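Local atomic coordinates of H subunit of photosynthetic reaction center complex (Rhodopseudomonas palustris, PDB entry 6Z5S), a protein that forms the H subunit of the bacterial photosynthetic reaction centre, with one membrane-spanning helix and a PRC-barrel domain, and probably supports electron and proton transfer to quinone. Residues 129-134 with 165-170. Residues are numbered along the deposited sequence; the frame is centred on the assembly and turned at random.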
loop_
_atom_site.group_PDB
_atom_site.type_symbol
_atom_site.label_atom_id
_atom_site.label_comp_id
_atom_site.label_asym_id
_atom_site.label_seq_id
_atom_site.Cartn_x
_atom_site.Cartn_y
_atom_site.Cartn_z
ATOM N N ILE D 129 31.046 10.309 -8.494
ATOM C CA ILE D 129 30.708 10.870 -9.795
ATOM C C ILE D 129 32.023 11.238 -10.469
ATOM O O ILE D 129 32.677 12.208 -10.093
ATOM C CB ILE D 129 29.776 12.072 -9.671
ATOM C CG1 ILE D 129 28.519 11.683 -8.899
ATOM C CG2 ILE D 129 29.412 12.592 -11.043
ATOM C CD1 ILE D 129 27.433 12.715 -8.960
ATOM N N VAL D 130 32.414 10.451 -11.467
ATOM C CA VAL D 130 33.709 10.637 -12.122
ATOM C C VAL D 130 33.547 10.453 -13.615
ATOM O O VAL D 130 32.624 9.776 -14.085
ATOM C CB VAL D 130 34.764 9.647 -11.593
ATOM C CG1 VAL D 130 35.079 9.931 -10.146
ATOM C CG2 VAL D 130 34.272 8.231 -11.753
ATOM N N PRO D 131 34.440 11.054 -14.397
ATOM C CA PRO D 131 34.438 10.787 -15.836
ATOM C C PRO D 131 34.832 9.346 -16.103
ATOM O O PRO D 131 35.574 8.736 -15.335
ATOM C CB PRO D 131 35.485 11.762 -16.386
ATOM C CG PRO D 131 35.727 12.737 -15.298
ATOM C CD PRO D 131 35.495 12.009 -14.028
ATOM N N LEU D 132 34.318 8.798 -17.206
ATOM C CA LEU D 132 34.622 7.409 -17.530
ATOM C C LEU D 132 36.112 7.191 -17.740
ATOM O O LEU D 132 36.615 6.087 -17.511
ATOM C CB LEU D 132 33.848 6.963 -18.765
ATOM C CG LEU D 132 32.494 6.329 -18.480
ATOM C CD1 LEU D 132 31.838 5.902 -19.772
ATOM C CD2 LEU D 132 32.664 5.150 -17.552
ATOM N N ARG D 133 36.835 8.228 -18.163
ATOM C CA ARG D 133 38.286 8.137 -18.246
ATOM C C ARG D 133 38.932 7.918 -16.884
ATOM O O ARG D 133 40.100 7.524 -16.824
ATOM C CB ARG D 133 38.850 9.403 -18.879
ATOM C CG ARG D 133 38.605 10.637 -18.049
ATOM C CD ARG D 133 39.290 11.849 -18.628
ATOM N NE ARG D 133 38.929 13.055 -17.895
ATOM C CZ ARG D 133 37.969 13.893 -18.268
ATOM N NH1 ARG D 133 37.705 14.964 -17.537
ATOM N NH2 ARG D 133 37.276 13.660 -19.373
ATOM N N ALA D 134 38.205 8.163 -15.797
ATOM C CA ALA D 134 38.743 8.012 -14.454
ATOM C C ALA D 134 38.180 6.818 -13.704
ATOM O O ALA D 134 38.617 6.555 -12.580
ATOM C CB ALA D 134 38.488 9.283 -13.635
ATOM N N GLU D 165 32.745 13.684 -22.829
ATOM C CA GLU D 165 32.914 12.598 -21.878
ATOM C C GLU D 165 31.614 12.381 -21.127
ATOM O O GLU D 165 30.824 13.307 -20.940
ATOM C CB GLU D 165 34.056 12.894 -20.902
ATOM C CG GLU D 165 34.475 11.714 -20.049
ATOM C CD GLU D 165 35.029 10.569 -20.869
ATOM O OE1 GLU D 165 35.514 10.813 -21.994
ATOM O OE2 GLU D 165 34.984 9.419 -20.387
ATOM N N VAL D 166 31.400 11.142 -20.701
ATOM C CA VAL D 166 30.231 10.762 -19.923
ATOM C C VAL D 166 30.677 10.558 -18.485
ATOM O O VAL D 166 31.554 9.732 -18.211
ATOM C CB VAL D 166 29.572 9.493 -20.481
ATOM C CG1 VAL D 166 28.425 9.059 -19.595
ATOM C CG2 VAL D 166 29.091 9.742 -21.891
ATOM N N TRP D 167 30.085 11.314 -17.569
ATOM C CA TRP D 167 30.363 11.165 -16.151
ATOM C C TRP D 167 29.388 10.165 -15.554
ATOM O O TRP D 167 28.180 10.252 -15.791
ATOM C CB TRP D 167 30.249 12.503 -15.429
ATOM C CG TRP D 167 31.329 13.460 -15.764
ATOM C CD1 TRP D 167 31.725 13.847 -17.004
ATOM C CD2 TRP D 167 32.154 14.167 -14.841
ATOM N NE1 TRP D 167 32.751 14.748 -16.914
ATOM C CE2 TRP D 167 33.031 14.964 -15.593
ATOM C CE3 TRP D 167 32.239 14.200 -13.451
ATOM C CZ2 TRP D 167 33.976 15.785 -15.003
ATOM C CZ3 TRP D 167 33.175 15.013 -12.869
ATOM C CH2 TRP D 167 34.032 15.797 -13.640
ATOM N N VAL D 168 29.909 9.222 -14.781
ATOM C CA VAL D 168 29.105 8.140 -14.243
ATOM C C VAL D 168 29.258 8.085 -12.732
ATOM O O VAL D 168 30.219 8.599 -12.153
ATOM C CB VAL D 168 29.473 6.780 -14.864
ATOM C CG1 VAL D 168 29.350 6.847 -16.366
ATOM C CG2 VAL D 168 30.870 6.386 -14.463
ATOM N N ASP D 169 28.284 7.440 -12.104
ATOM C CA ASP D 169 28.270 7.198 -10.672
ATOM C C ASP D 169 28.799 5.795 -10.413
ATOM O O ASP D 169 28.326 4.830 -11.018
ATOM C CB ASP D 169 26.850 7.344 -10.123
ATOM C CG ASP D 169 26.793 7.311 -8.610
ATOM O OD1 ASP D 169 27.735 6.803 -7.973
ATOM O OD2 ASP D 169 25.791 7.801 -8.049
ATOM N N ARG D 170 29.784 5.685 -9.531
ATOM C CA ARG D 170 30.310 4.381 -9.168
ATOM C C ARG D 170 29.456 3.741 -8.080
ATOM O O ARG D 170 28.821 4.425 -7.274
ATOM C CB ARG D 170 31.752 4.496 -8.687
ATOM C CG ARG D 170 32.690 5.150 -9.669
ATOM C CD ARG D 170 34.119 5.077 -9.170
ATOM N NE ARG D 170 34.260 5.636 -7.831
ATOM C CZ ARG D 170 34.359 4.910 -6.723
ATOM N NH1 ARG D 170 34.478 5.507 -5.546
ATOM N NH2 ARG D 170 34.331 3.588 -6.790
#
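The carbonyl O of Val130 takes the amide N of Val168 at 2.9 Å and also lies near Trp167 CA in a CA-H...O contact. Val130 N returns a bond to Val168 O (3.0 Å), closing the hydrogen-bonded pair of an antiparallel bridge, and Leu132 N gives Val166 O a further hydrogen bond. Proline, which lacks an amide hydrogen, fits the intervening non-hydrogen-bonded pair with Trp167. Here Pro131 sets CG over one face of the Trp167 indole in a CH-pi contact, 3.6 Å from the centroid of the six-membered ring, while Ile129 CG2 touches Trp167 CE3 at 4.0 Å. On the face that carries Val130 and Val168, Val168 CG2 meets Leu132 CD2 at 3.8 Å. Glu165, bent at chi2 (63°), accepts a weak hydrogen bond from Arg133 N at OE2 where the chain turns, and Pro131 CB sits over the centre of the Arg133 guanidinium. That guanidinium forms salt bridges with Asp225 and Glu179, and Arg170 pairs with Asp124. Strand 129-131 is one of the two outer strands, within this chain, of a four-stranded antiparallel sheet, laid against strand 161-169 of the PRC-barrel region, whose far edge pairs with strand 174-182; Trp167 also packs on Tyr177 there and on Leu190 of strand 188-192.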